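Local coordinates for protein putative NADH-depentdent flavin oxidoreductase (Cupriavidus metallidurans, PDB 5OCS) that probably uses FMN to pass electrons from NAD(P)H to the activated carbon-carbon double bonds of its substrates, as an ene-reductase of the Old Yellow Enzyme family, at residues N78-A81 / L82-L86; S109-A112 / P113-G117; H252-A256 / R257-A261; E310-A314 / N315-D319. All coordinates share one frame; numbering follows the deposited sequence.

Interaction 1: residues N78-A81 / L82-L86; sequences NEAA and LGRVL
The guanidinium of Arg-84 lies over the turn of helix that precedes it: on one face, toward the rim of the group, sit Ala-81 CA, 3.4 Å above the plane, and the carbonyl oxygen of Ala-80. This is the outer side of helix 76-92, the helix of a beta-alpha-beta unit between strands 52-59 and 96-102 of the TIM barrel. A bend at chi3 (-81°) folds the arginine back along the helix, where NH1 comes 3.8 Å from Ala-81 CB and NH2 is 3.9 Å from Ala-80 CB. Alanines suit both places, since a methyl is small enough for the flat cation to lie close to the backbone. The inner side is aliphatic: Leu-82 and Leu-86 pack on strand 96-102, and Val-85 on His-38 and Leu-42 of helix 36-46. Glu-79 reaches elsewhere, forming salt bridges with Arg-166 and Arg-169. Gly-83 N bonds to Glu-79 O at 2.9 Å, an oxygen that a CB on this glycine would approach tightly. The next turn is less regular, for Arg-84 N bonds to Ala-80 O at 3.0 Å and weakly to Ala-81 O, whereas Val-85 N reaches Ala-81 O in a weak bond of 3.5 Å.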
ATOM      1  N   ASN D  78     -16.319  -4.013  17.115  1.00 10.35           N
ATOM      2  CA  ASN D  78     -15.955  -2.972  16.127  1.00 10.44           C
ATOM      3  C   ASN D  78     -14.719  -2.215  16.603  1.00  9.66           C
ATOM      4  O   ASN D  78     -13.779  -1.956  15.830  1.00  9.04           O
ATOM      5  CB  ASN D  78     -17.050  -1.907  15.953  1.00 10.23           C
ATOM      6  CG  ASN D  78     -18.289  -2.351  15.223  1.00 11.14           C
ATOM      7  OD1 ASN D  78     -19.209  -1.512  15.117  1.00 11.86           O
ATOM      8  ND2 ASN D  78     -18.354  -3.584  14.675  1.00 10.79           N
ATOM      9  N   GLU D  79     -14.730  -1.873  17.880  1.00  9.74           N
ATOM     10  CA  GLU D  79     -13.631  -1.092  18.488  1.00  9.94           C
ATOM     11  C   GLU D  79     -12.317  -1.864  18.457  1.00 10.48           C
ATOM     12  O   GLU D  79     -11.292  -1.336  18.028  1.00 10.55           O
ATOM     13  CB  GLU D  79     -13.953  -0.638  19.907  1.00 10.51           C
ATOM     14  CG  GLU D  79     -12.912   0.323  20.506  1.00 10.80           C
ATOM     15  CD  GLU D  79     -13.356   0.845  21.859  1.00 12.14           C
ATOM     16  OE1 GLU D  79     -14.589   0.749  22.205  1.00 11.58           O
ATOM     17  OE2 GLU D  79     -12.470   1.327  22.604  1.00 12.21           O
ATOM     18  N   ALA D  80     -12.348  -3.106  18.899  1.00 10.71           N
ATOM     19  CA  ALA D  80     -11.166  -3.958  18.857  1.00 11.48           C
ATOM     20  C   ALA D  80     -10.601  -4.149  17.447  1.00 12.09           C
ATOM     21  O   ALA D  80      -9.397  -4.082  17.271  1.00 12.76           O
ATOM     22  CB  ALA D  80     -11.425  -5.339  19.490  1.00 12.80           C
ATOM     23  N   ALA D  81     -11.464  -4.398  16.466  1.00 11.63           N
ATOM     24  CA  ALA D  81     -11.036  -4.618  15.062  1.00 11.49           C
ATOM     25  C   ALA D  81     -10.361  -3.379  14.487  1.00 11.39           C
ATOM     26  O   ALA D  81      -9.295  -3.451  13.882  1.00 12.65           O
ATOM     27  CB  ALA D  81     -12.218  -5.034  14.186  1.00 11.49           C
ATOM     28  N   LEU D  82     -10.947  -2.229  14.729  1.00 11.15           N
ATOM     29  CA  LEU D  82     -10.298  -0.981  14.288  1.00 11.53           C
ATOM     30  C   LEU D  82      -8.990  -0.691  15.045  1.00 10.54           C
ATOM     31  O   LEU D  82      -8.004  -0.237  14.449  1.00 10.66           O
ATOM     32  CB  LEU D  82     -11.289   0.180  14.379  1.00 11.88           C
ATOM     33  CG  LEU D  82     -10.901   1.514  13.751  1.00 13.40           C
ATOM     34  CD1 LEU D  82     -10.479   1.402  12.298  1.00 13.58           C
ATOM     35  CD2 LEU D  82     -12.075   2.473  13.895  1.00 13.50           C
ATOM     36  N   GLY D  83      -8.969  -0.999  16.340  1.00 10.74           N
ATOM     37  CA  GLY D  83      -7.777  -0.844  17.174  1.00 11.16           C
ATOM     38  C   GLY D  83      -6.599  -1.648  16.641  1.00 11.41           C
ATOM     39  O   GLY D  83      -5.440  -1.148  16.687  1.00 12.00           O
ATOM     40  N   ARG D  84      -6.862  -2.853  16.111  1.00 11.90           N
ATOM     41  CA  ARG D  84      -5.774  -3.664  15.516  1.00 13.41           C
ATOM     42  C   ARG D  84      -5.145  -2.968  14.317  1.00 11.77           C
ATOM     43  O   ARG D  84      -3.920  -2.905  14.189  1.00 13.18           O
ATOM     44  CB  ARG D  84      -6.256  -5.040  15.112  1.00 15.54           C
ATOM     45  CG  ARG D  84      -6.523  -5.951  16.306  1.00 19.89           C
ATOM     46  CD  ARG D  84      -6.780  -7.422  15.869  1.00 22.80           C
ATOM     47  NE  ARG D  84      -8.154  -7.642  15.419  1.00 27.06           N
ATOM     48  CZ  ARG D  84      -9.220  -7.836  16.222  1.00 30.48           C
ATOM     49  NH1 ARG D  84     -10.415  -8.003  15.679  1.00 29.40           N
ATOM     50  NH2 ARG D  84      -9.112  -7.845  17.560  1.00 32.62           N
ATOM     51  N   VAL D  85      -5.982  -2.400  13.474  1.00 10.84           N
ATOM     52  CA  VAL D  85      -5.512  -1.618  12.322  1.00 11.15           C
ATOM     53  C   VAL D  85      -4.746  -0.391  12.772  1.00 10.80           C
ATOM     54  O   VAL D  85      -3.629  -0.119  12.282  1.00  9.59           O
ATOM     55  CB  VAL D  85      -6.688  -1.197  11.413  1.00 11.92           C
ATOM     56  CG1 VAL D  85      -6.189  -0.350  10.259  1.00 12.29           C
ATOM     57  CG2 VAL D  85      -7.376  -2.422  10.834  1.00 12.41           C
ATOM     58  N   LEU D  86      -5.323   0.375  13.695  1.00 10.50           N
ATOM     59  CA  LEU D  86      -4.628   1.585  14.169  1.00 10.78           C
ATOM     60  C   LEU D  86      -3.277   1.281  14.802  1.00 10.26           C
ATOM     61  O   LEU D  86      -2.348   2.039  14.666  1.00 10.41           O
ATOM     62  CB  LEU D  86      -5.484   2.353  15.199  1.00 11.78           C
ATOM     63  CG  LEU D  86      -6.745   2.959  14.635  1.00 12.58           C
ATOM     64  CD1 LEU D  86      -7.700   3.349  15.765  1.00 13.52           C
ATOM     65  CD2 LEU D  86      -6.410   4.178  13.767  1.00 14.53           C
TER

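Interaction 2: residues S109-A112 / P113-G117; sequences SSEA and PWDGG
After the extended Ala-112 the chain folds back, so that the carbonyl oxygen of Ala-112 accepts from Asp-115 N at 2.9 Å and from Gly-117 N at 3.1 Å, the two donors approaching from opposite faces of the carbonyl plane. Pro-113 suits the start of the turn because its ring fixes phi near the required value; its CD lies only 3.4 Å from Ala-112 CB, as the peptide link between them largely dictates. The same methyl lies over one face of the Trp-114 indole, 4.2 Å from the centroid of the five-membered ring and 24° off its normal, a CH-pi contact. With CG between its backbone N and carbonyl carbon (chi1 44°), the tryptophan brings its ring back beneath that methyl. Residues 113-114 form a short 3-10 turn in the long loop after barrel strand 96-102, where Pro-113 packs on Phe-368 and Trp-114 on Lys-349, both of the second subunit. Gly-116 and Gly-117 both have positive phi, which a residue without a side chain adopts easily; Gly-117 CA also points a C-H almost straight at Glu-111 O. The carboxylates of Glu-111 and Asp-115, their planes 75° apart, would be expected to repel, but a water donates to Glu-111 OE1 and Asp-115 OD2 and accepts from Ala-112 N at 2.8 Å. Glu-111 OE2 makes a salt bridge with Arg-126.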
ATOM      1  N   SER D 109     -29.124   0.805   4.306  1.00 13.39           N
ATOM      2  CA  SER D 109     -29.642  -0.474   3.863  1.00 14.70           C
ATOM      3  C   SER D 109     -29.549  -0.575   2.347  1.00 15.10           C
ATOM      4  O   SER D 109     -30.536  -0.923   1.663  1.00 14.49           O
ATOM      5  CB  SER D 109     -31.093  -0.659   4.369  1.00 14.36           C
ATOM      6  OG  SER D 109     -31.549  -1.956   4.079  1.00 14.04           O
ATOM      7  N   SER D 110     -28.378  -0.208   1.804  1.00 14.70           N
ATOM      8  CA  SER D 110     -28.128  -0.243   0.362  1.00 14.66           C
ATOM      9  C   SER D 110     -26.964  -1.196   0.022  1.00 14.10           C
ATOM     10  O   SER D 110     -26.206  -1.636   0.886  1.00 12.68           O
ATOM     11  CB  SER D 110     -27.799   1.136  -0.151  1.00 15.54           C
ATOM     12  OG  SER D 110     -28.901   2.004   0.049  1.00 18.89           O
ATOM     13  N   GLU D 111     -26.859  -1.520  -1.256  1.00 14.92           N
ATOM     14  CA  GLU D 111     -25.811  -2.418  -1.756  1.00 15.28           C
ATOM     15  C   GLU D 111     -24.549  -1.610  -1.980  1.00 15.23           C
ATOM     16  O   GLU D 111     -24.608  -0.393  -2.191  1.00 14.69           O
ATOM     17  CB  GLU D 111     -26.236  -3.065  -3.089  1.00 17.50           C
ATOM     18  CG  GLU D 111     -27.440  -3.986  -2.998  1.00 18.18           C
ATOM     19  CD  GLU D 111     -27.158  -5.341  -2.330  1.00 20.05           C
ATOM     20  OE1 GLU D 111     -26.111  -5.558  -1.679  1.00 20.49           O
ATOM     21  OE2 GLU D 111     -28.030  -6.218  -2.379  1.00 20.75           O
ATOM     22  N   ALA D 112     -23.412  -2.290  -1.925  1.00 14.76           N
ATOM     23  CA  ALA D 112     -22.125  -1.721  -2.299  1.00 14.59           C
ATOM     24  C   ALA D 112     -22.068  -1.413  -3.806  1.00 15.46           C
ATOM     25  O   ALA D 112     -22.908  -1.915  -4.581  1.00 14.56           O
ATOM     26  CB  ALA D 112     -21.009  -2.675  -1.870  1.00 14.27           C
ATOM     27  N   PRO D 113     -21.130  -0.535  -4.242  1.00 16.96           N
ATOM     28  CA  PRO D 113     -21.136  -0.091  -5.669  1.00 17.62           C
ATOM     29  C   PRO D 113     -21.059  -1.247  -6.661  1.00 17.36           C
ATOM     30  O   PRO D 113     -21.797  -1.275  -7.640  1.00 18.76           O
ATOM     31  CB  PRO D 113     -19.884   0.790  -5.762  1.00 17.61           C
ATOM     32  CG  PRO D 113     -19.703   1.332  -4.364  1.00 17.38           C
ATOM     33  CD  PRO D 113     -20.151   0.224  -3.440  1.00 17.27           C
ATOM     34  N   TRP D 114     -20.173  -2.203  -6.402  1.00 16.29           N
ATOM     35  CA  TRP D 114     -20.026  -3.373  -7.290  1.00 16.32           C
ATOM     36  C   TRP D 114     -21.259  -4.278  -7.314  1.00 17.45           C
ATOM     37  O   TRP D 114     -21.393  -5.089  -8.238  1.00 18.97           O
ATOM     38  CB  TRP D 114     -18.772  -4.207  -6.988  1.00 15.26           C
ATOM     39  CG  TRP D 114     -18.514  -4.453  -5.524  1.00 14.54           C
ATOM     40  CD1 TRP D 114     -18.989  -5.474  -4.739  1.00 14.39           C
ATOM     41  CD2 TRP D 114     -17.712  -3.636  -4.673  1.00 13.86           C
ATOM     42  NE1 TRP D 114     -18.553  -5.317  -3.455  1.00 14.47           N
ATOM     43  CE2 TRP D 114     -17.763  -4.198  -3.386  1.00 14.31           C
ATOM     44  CE3 TRP D 114     -16.991  -2.444  -4.863  1.00 13.98           C
ATOM     45  CZ2 TRP D 114     -17.073  -3.638  -2.301  1.00 13.70           C
ATOM     46  CZ3 TRP D 114     -16.327  -1.895  -3.810  1.00 13.04           C
ATOM     47  CH2 TRP D 114     -16.349  -2.500  -2.538  1.00 13.17           C
ATOM     48  N   ASP D 115     -22.146  -4.137  -6.335  1.00 15.96           N
ATOM     49  CA  ASP D 115     -23.429  -4.838  -6.326  1.00 16.97           C
ATOM     50  C   ASP D 115     -24.599  -3.976  -6.795  1.00 17.51           C
ATOM     51  O   ASP D 115     -25.745  -4.377  -6.636  1.00 18.35           O
ATOM     52  CB  ASP D 115     -23.685  -5.402  -4.935  1.00 17.99           C
ATOM     53  CG  ASP D 115     -22.653  -6.446  -4.531  1.00 18.18           C
ATOM     54  OD1 ASP D 115     -22.205  -7.206  -5.412  1.00 18.25           O
ATOM     55  OD2 ASP D 115     -22.284  -6.466  -3.354  1.00 19.43           O
ATOM     56  N   GLY D 116     -24.303  -2.816  -7.377  1.00 17.08           N
ATOM     57  CA  GLY D 116     -25.321  -1.969  -8.032  1.00 17.38           C
ATOM     58  C   GLY D 116     -25.873  -0.829  -7.211  1.00 17.29           C
ATOM     59  O   GLY D 116     -26.636  -0.020  -7.730  1.00 17.50           O
ATOM     60  N   GLY D 117     -25.507  -0.764  -5.931  1.00 15.81           N
ATOM     61  CA  GLY D 117     -25.868   0.359  -5.096  1.00 16.88           C
ATOM     62  C   GLY D 117     -27.338   0.516  -4.738  1.00 17.51           C
ATOM     63  O   GLY D 117     -27.714   1.542  -4.144  1.00 18.00           O
TER
HETATM   64  O   HOH W   1     -23.478  -5.022  -1.403  1.00 14.68           O

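Interaction 3: residues H252-A256 / R257-A261; sequences HELKA and RGSAA
Leu-254 and Ser-259 form the tight, buried part of this helix end, their CB atoms 3.6 Å apart, while Glu-253 and Arg-257 pair on its more open flank. The close part is a Schellman motif: Ser-259 N donates to Leu-254 O at 2.9 Å and Gly-258 N to Lys-255 O at 3.2 Å. Gly-258 is the C-prime residue, and at its positive phi a CB would collide with the preceding carbonyl oxygen. Serine fits the descent into the barrel because OG, anti to the backbone N (chi1 -164°), donates to Ala-261 O at 2.6 Å. A water joins Lys-255 O to Ser-259 O. On the looser side, Glu-253 bends at chi2 to bring OE1 to the edge of the Arg-257 guanidinium, accepting from NE at 3.0 Å and from NH2 at 3.2 Å. Both contacts lie nearly in the guanidinium plane; NE meets the anti lone pair, whereas NH2 comes from above the carboxylate, the carboxylate and guanidinium planes being 77° apart. Arg-257 NH1 turns to Asp-216 in a second salt bridge. Leu-254 and Ser-259 rest on Phe-215 of helix 204-221 and reach strand 228-233, so the turn joins helix 244-256 to strand 262-265 beside both.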
ATOM      1  N   HIS D 252     -20.810  29.437  10.000  1.00 15.07           N
ATOM      2  CA  HIS D 252     -20.768  30.433  11.115  1.00 16.74           C
ATOM      3  C   HIS D 252     -21.163  29.794  12.454  1.00 16.17           C
ATOM      4  O   HIS D 252     -20.515  30.028  13.494  1.00 16.88           O
ATOM      5  CB  HIS D 252     -21.663  31.695  10.852  1.00 17.72           C
ATOM      6  CG  HIS D 252     -21.104  32.665   9.848  1.00 18.51           C
ATOM      7  ND1 HIS D 252     -19.941  33.373  10.051  1.00 18.08           N
ATOM      8  CD2 HIS D 252     -21.579  33.071   8.650  1.00 18.43           C
ATOM      9  CE1 HIS D 252     -19.710  34.155   9.014  1.00 19.88           C
ATOM     10  NE2 HIS D 252     -20.680  33.977   8.139  1.00 20.34           N
ATOM     11  N   GLU D 253     -22.232  29.008  12.461  1.00 15.94           N
ATOM     12  CA  GLU D 253     -22.641  28.322  13.673  1.00 16.67           C
ATOM     13  C   GLU D 253     -21.606  27.343  14.159  1.00 16.08           C
ATOM     14  O   GLU D 253     -21.330  27.297  15.361  1.00 16.62           O
ATOM     15  CB  GLU D 253     -23.961  27.620  13.512  1.00 18.31           C
ATOM     16  CG  GLU D 253     -25.157  28.546  13.560  1.00 21.49           C
ATOM     17  CD  GLU D 253     -25.313  29.222  14.912  1.00 23.16           C
ATOM     18  OE1 GLU D 253     -24.983  28.643  15.966  1.00 22.58           O
ATOM     19  OE2 GLU D 253     -25.732  30.374  14.902  1.00 32.13           O
ATOM     20  N   LEU D 254     -21.012  26.593  13.226  1.00 15.54           N
ATOM     21  CA  LEU D 254     -19.949  25.641  13.598  1.00 15.99           C
ATOM     22  C   LEU D 254     -18.788  26.366  14.286  1.00 16.10           C
ATOM     23  O   LEU D 254     -18.311  25.934  15.337  1.00 16.69           O
ATOM     24  CB  LEU D 254     -19.446  24.891  12.361  1.00 15.56           C
ATOM     25  CG  LEU D 254     -20.474  23.891  11.833  1.00 16.07           C
ATOM     26  CD1 LEU D 254     -20.140  23.447  10.421  1.00 16.18           C
ATOM     27  CD2 LEU D 254     -20.546  22.698  12.747  1.00 16.41           C
ATOM     28  N   LYS D 255     -18.376  27.486  13.716  1.00 16.29           N
ATOM     29  CA  LYS D 255     -17.309  28.288  14.317  1.00 17.11           C
ATOM     30  C   LYS D 255     -17.651  28.757  15.734  1.00 17.73           C
ATOM     31  O   LYS D 255     -16.838  28.633  16.650  1.00 16.67           O
ATOM     32  CB  LYS D 255     -16.973  29.469  13.432  1.00 18.85           C
ATOM     33  CG  LYS D 255     -15.861  30.332  13.984  1.00 20.37           C
ATOM     34  CD  LYS D 255     -15.315  31.267  12.945  1.00 22.32           C
ATOM     35  CE  LYS D 255     -14.230  32.165  13.542  1.00 26.09           C
ATOM     36  NZ  LYS D 255     -13.445  32.748  12.422  1.00 27.78           N
ATOM     37  N   ALA D 256     -18.860  29.262  15.928  1.00 17.96           N
ATOM     38  CA  ALA D 256     -19.306  29.732  17.248  1.00 18.54           C
ATOM     39  C   ALA D 256     -19.429  28.597  18.251  1.00 19.18           C
ATOM     40  O   ALA D 256     -19.279  28.800  19.458  1.00 19.56           O
ATOM     41  CB  ALA D 256     -20.658  30.429  17.126  1.00 18.81           C
ATOM     42  N   ARG D 257     -19.672  27.381  17.771  1.00 17.00           N
ATOM     43  CA  ARG D 257     -19.769  26.240  18.637  1.00 17.90           C
ATOM     44  C   ARG D 257     -18.450  25.462  18.782  1.00 16.94           C
ATOM     45  O   ARG D 257     -18.454  24.392  19.300  1.00 16.39           O
ATOM     46  CB  ARG D 257     -20.898  25.333  18.153  1.00 19.06           C
ATOM     47  CG  ARG D 257     -22.280  25.979  18.369  1.00 20.13           C
ATOM     48  CD  ARG D 257     -23.353  25.263  17.603  1.00 21.58           C
ATOM     49  NE  ARG D 257     -24.569  26.080  17.451  1.00 24.02           N
ATOM     50  CZ  ARG D 257     -25.794  25.731  17.843  1.00 24.02           C
ATOM     51  NH1 ARG D 257     -26.040  24.568  18.432  1.00 24.27           N
ATOM     52  NH2 ARG D 257     -26.807  26.560  17.614  1.00 25.92           N
ATOM     53  N   GLY D 258     -17.336  26.016  18.352  1.00 15.81           N
ATOM     54  CA  GLY D 258     -16.043  25.377  18.635  1.00 15.85           C
ATOM     55  C   GLY D 258     -15.611  24.308  17.652  1.00 14.68           C
ATOM     56  O   GLY D 258     -14.683  23.549  17.944  1.00 15.90           O
ATOM     57  N   SER D 259     -16.255  24.230  16.495  1.00 14.20           N
ATOM     58  CA  SER D 259     -15.650  23.491  15.361  1.00 13.60           C
ATOM     59  C   SER D 259     -14.229  23.896  15.033  1.00 13.49           C
ATOM     60  O   SER D 259     -13.895  25.080  15.031  1.00 14.89           O
ATOM     61  CB  SER D 259     -16.505  23.621  14.099  1.00 13.98           C
ATOM     62  OG  SER D 259     -16.092  22.615  13.171  1.00 12.64           O
ATOM     63  N   ALA D 260     -13.361  22.917  14.773  1.00 12.79           N
ATOM     64  CA  ALA D 260     -11.989  23.168  14.375  1.00 13.28           C
ATOM     65  C   ALA D 260     -11.821  23.561  12.912  1.00 13.24           C
ATOM     66  O   ALA D 260     -10.806  24.138  12.529  1.00 13.89           O
ATOM     67  CB  ALA D 260     -11.136  21.939  14.663  1.00 13.75           C
ATOM     68  N   ALA D 261     -12.812  23.203  12.091  1.00 12.99           N
ATOM     69  CA  ALA D 261     -12.730  23.362  10.674  1.00 12.42           C
ATOM     70  C   ALA D 261     -14.099  23.215  10.073  1.00 11.65           C
ATOM     71  O   ALA D 261     -15.084  22.903  10.748  1.00 12.88           O
ATOM     72  CB  ALA D 261     -11.765  22.323  10.079  1.00 12.50           C
TER
HETATM   73  O   HOH W   2     -14.315  27.366  16.355  1.00 15.98           O

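Interaction 4: residues E310-A314 / N315-D319; sequences EAIIA and NNEAD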
ATOM      1  N   GLU D 310      -1.601  22.694  -5.493  1.00 14.58           N
ATOM      2  CA  GLU D 310      -0.808  23.851  -5.104  1.00 15.76           C
ATOM      3  C   GLU D 310      -1.606  25.136  -5.372  1.00 16.15           C
ATOM      4  O   GLU D 310      -1.656  26.047  -4.519  1.00 16.57           O
ATOM      5  CB  GLU D 310       0.510  23.851  -5.882  1.00 16.22           C
ATOM      6  CG  GLU D 310       1.396  25.093  -5.750  1.00 17.33           C
ATOM      7  CD  GLU D 310       1.844  25.381  -4.328  1.00 18.38           C
ATOM      8  OE1 GLU D 310       1.752  24.504  -3.428  1.00 17.51           O
ATOM      9  OE2 GLU D 310       2.326  26.500  -4.089  1.00 20.62           O
ATOM     10  N   ALA D 311      -2.222  25.193  -6.546  1.00 17.88           N
ATOM     11  CA  ALA D 311      -2.931  26.405  -6.934  1.00 19.25           C
ATOM     12  C   ALA D 311      -4.114  26.672  -6.011  1.00 20.51           C
ATOM     13  O   ALA D 311      -4.359  27.842  -5.616  1.00 23.81           O
ATOM     14  CB  ALA D 311      -3.405  26.347  -8.381  1.00 17.94           C
ATOM     15  N   ILE D 312      -4.865  25.620  -5.674  1.00 17.51           N
ATOM     16  CA  ILE D 312      -5.944  25.767  -4.690  1.00 17.18           C
ATOM     17  C   ILE D 312      -5.393  26.411  -3.418  1.00 16.58           C
ATOM     18  O   ILE D 312      -6.014  27.291  -2.853  1.00 17.24           O
ATOM     19  CB  ILE D 312      -6.676  24.425  -4.418  1.00 15.55           C
ATOM     20  CG1 ILE D 312      -7.562  24.074  -5.628  1.00 15.88           C
ATOM     21  CG2 ILE D 312      -7.467  24.465  -3.106  1.00 16.27           C
ATOM     22  CD1 ILE D 312      -8.054  22.636  -5.623  1.00 16.68           C
ATOM     23  N   ILE D 313      -4.247  25.956  -2.917  1.00 16.04           N
ATOM     24  CA  ILE D 313      -3.755  26.532  -1.677  1.00 16.44           C
ATOM     25  C   ILE D 313      -3.210  27.941  -1.909  1.00 18.23           C
ATOM     26  O   ILE D 313      -3.491  28.867  -1.125  1.00 19.25           O
ATOM     27  CB  ILE D 313      -2.668  25.652  -1.054  1.00 16.90           C
ATOM     28  CG1 ILE D 313      -3.222  24.233  -0.733  1.00 16.11           C
ATOM     29  CG2 ILE D 313      -2.071  26.307   0.162  1.00 15.83           C
ATOM     30  CD1 ILE D 313      -4.386  24.165   0.229  1.00 16.67           C
ATOM     31  N   ALA D 314      -2.400  28.084  -2.957  1.00 20.05           N
ATOM     32  CA  ALA D 314      -1.676  29.347  -3.202  1.00 21.19           C
ATOM     33  C   ALA D 314      -2.635  30.468  -3.576  1.00 22.57           C
ATOM     34  O   ALA D 314      -2.394  31.624  -3.225  1.00 22.90           O
ATOM     35  CB  ALA D 314      -0.612  29.162  -4.269  1.00 20.67           C
ATOM     36  N   ASN D 315      -3.758  30.107  -4.215  1.00 22.15           N
ATOM     37  CA  ASN D 315      -4.816  31.057  -4.548  1.00 21.31           C
ATOM     38  C   ASN D 315      -5.840  31.275  -3.412  1.00 21.07           C
ATOM     39  O   ASN D 315      -6.906  31.870  -3.632  1.00 21.04           O
ATOM     40  CB  ASN D 315      -5.494  30.606  -5.862  1.00 23.71           C
ATOM     41  CG  ASN D 315      -6.248  31.733  -6.573  1.00 27.59           C
ATOM     42  OD1 ASN D 315      -5.828  32.918  -6.532  1.00 28.85           O
ATOM     43  ND2 ASN D 315      -7.374  31.379  -7.236  1.00 25.74           N
ATOM     44  N   ASN D 316      -5.528  30.811  -2.199  1.00 19.31           N
ATOM     45  CA  ASN D 316      -6.338  31.033  -1.025  1.00 19.49           C
ATOM     46  C   ASN D 316      -7.779  30.505  -1.146  1.00 18.65           C
ATOM     47  O   ASN D 316      -8.718  31.105  -0.602  1.00 18.90           O
ATOM     48  CB  ASN D 316      -6.311  32.529  -0.653  1.00 21.78           C
ATOM     49  CG  ASN D 316      -4.939  32.972  -0.167  1.00 22.90           C
ATOM     50  OD1 ASN D 316      -4.512  32.564   0.888  1.00 24.01           O
ATOM     51  ND2 ASN D 316      -4.250  33.793  -0.948  1.00 24.46           N
ATOM     52  N   GLU D 317      -7.946  29.409  -1.896  1.00 16.64           N
ATOM     53  CA  GLU D 317      -9.258  28.786  -2.073  1.00 15.96           C
ATOM     54  C   GLU D 317      -9.585  27.863  -0.900  1.00 16.10           C
ATOM     55  O   GLU D 317     -10.745  27.657  -0.620  1.00 15.32           O
ATOM     56  CB  GLU D 317      -9.372  28.036  -3.400  1.00 17.24           C
ATOM     57  CG  GLU D 317      -9.332  28.931  -4.630  1.00 18.80           C
ATOM     58  CD  GLU D 317      -9.244  28.199  -5.956  1.00 20.53           C
ATOM     59  OE1 GLU D 317      -9.873  27.138  -6.129  1.00 21.44           O
ATOM     60  OE2 GLU D 317      -8.557  28.703  -6.864  1.00 23.22           O
ATOM     61  N   ALA D 318      -8.564  27.298  -0.243  1.00 14.53           N
ATOM     62  CA  ALA D 318      -8.750  26.380   0.877  1.00 14.56           C
ATOM     63  C   ALA D 318      -7.457  26.331   1.682  1.00 14.02           C
ATOM     64  O   ALA D 318      -6.399  26.694   1.165  1.00 14.59           O
ATOM     65  CB  ALA D 318      -9.139  24.975   0.387  1.00 15.35           C
ATOM     66  N   ASP D 319      -7.553  25.896   2.929  1.00 13.73           N
ATOM     67  CA  ASP D 319      -6.388  25.677   3.786  1.00 13.67           C
ATOM     68  C   ASP D 319      -5.866  24.251   3.747  1.00 13.75           C
ATOM     69  O   ASP D 319      -4.665  24.022   3.942  1.00 14.08           O
ATOM     70  CB  ASP D 319      -6.760  26.036   5.208  1.00 14.09           C
ATOM     71  CG  ASP D 319      -7.335  27.420   5.299  1.00 14.62           C
ATOM     72  OD1 ASP D 319      -6.569  28.323   4.923  1.00 16.78           O
ATOM     73  OD2 ASP D 319      -8.504  27.591   5.677  1.00 13.49           O
TER
HETATM   74  O   HOH W   3      -4.730  28.846   1.308  1.00 19.46           O
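Ile-312 CG2 meets Ala-318 CB at 3.9 Å, closing the apolar side of the Schellman motif that ends helix 306-314 and leads into strand 320-323, the last of the TIM barrel. The small alanine lets the chain pass close beneath the isoleucine. Ile-313 adds its CD1, carried to 3.4 Å from Ala-318 O with CG1 anti to the carbonyl carbon and the chain turned again at chi2 (both torsions -60°). Behind these side chains the backbone sets the turn: Glu-317 N bonds to Ile-312 O at 3.0 Å, nearly in line with the carbonyl, and Asn-316 N bonds to Ile-313 O from above its plane. Asn-316 is the C-prime residue; asparagine tolerates positive phi better than most residues with a side chain. A water donates to both Ile-313 O and Ala-318 O, tying helix end to loop, although the buried Ala-318 N has no partner. Farther out, Glu-317 OE1 accepts from Val-283 N, and Asp-319 makes a salt bridge with Lys-290 and accepts from Thr-297 N, anchoring the loop to its neighbours. Asn-315 steadies the other carboxylate oxygen: its ND2 gives a 165° hydrogen bond, 2.9 Å long, to the anti lone pair of Glu-317 OE2.

Overall arrangement
The four contacts are spread in series round one TIM barrel and none touches another. Interactions 3 and 4 are the nearest pair, with centres about 21 Å apart and nearest atoms about 8 Å apart; both are helix ends leading into barrel strands, whereas interaction 1 lies within a barrel helix. Interactions 2 and 4 lie on opposite sides of the chain's centre, their centres about 35 Å apart. Measured between side chains, interaction 2 comes closest to the FMN-binding residues, with Pro-113 about 7 Å from Cys-25, and it also meets the second subunit. By the same measure Ile-312 is about 8 Å from FMN-binding Leu-302, Leu-254 about 9 Å from Arg-231 and Leu-82 about 10 Å from Gln-100, both likewise FMN-binding.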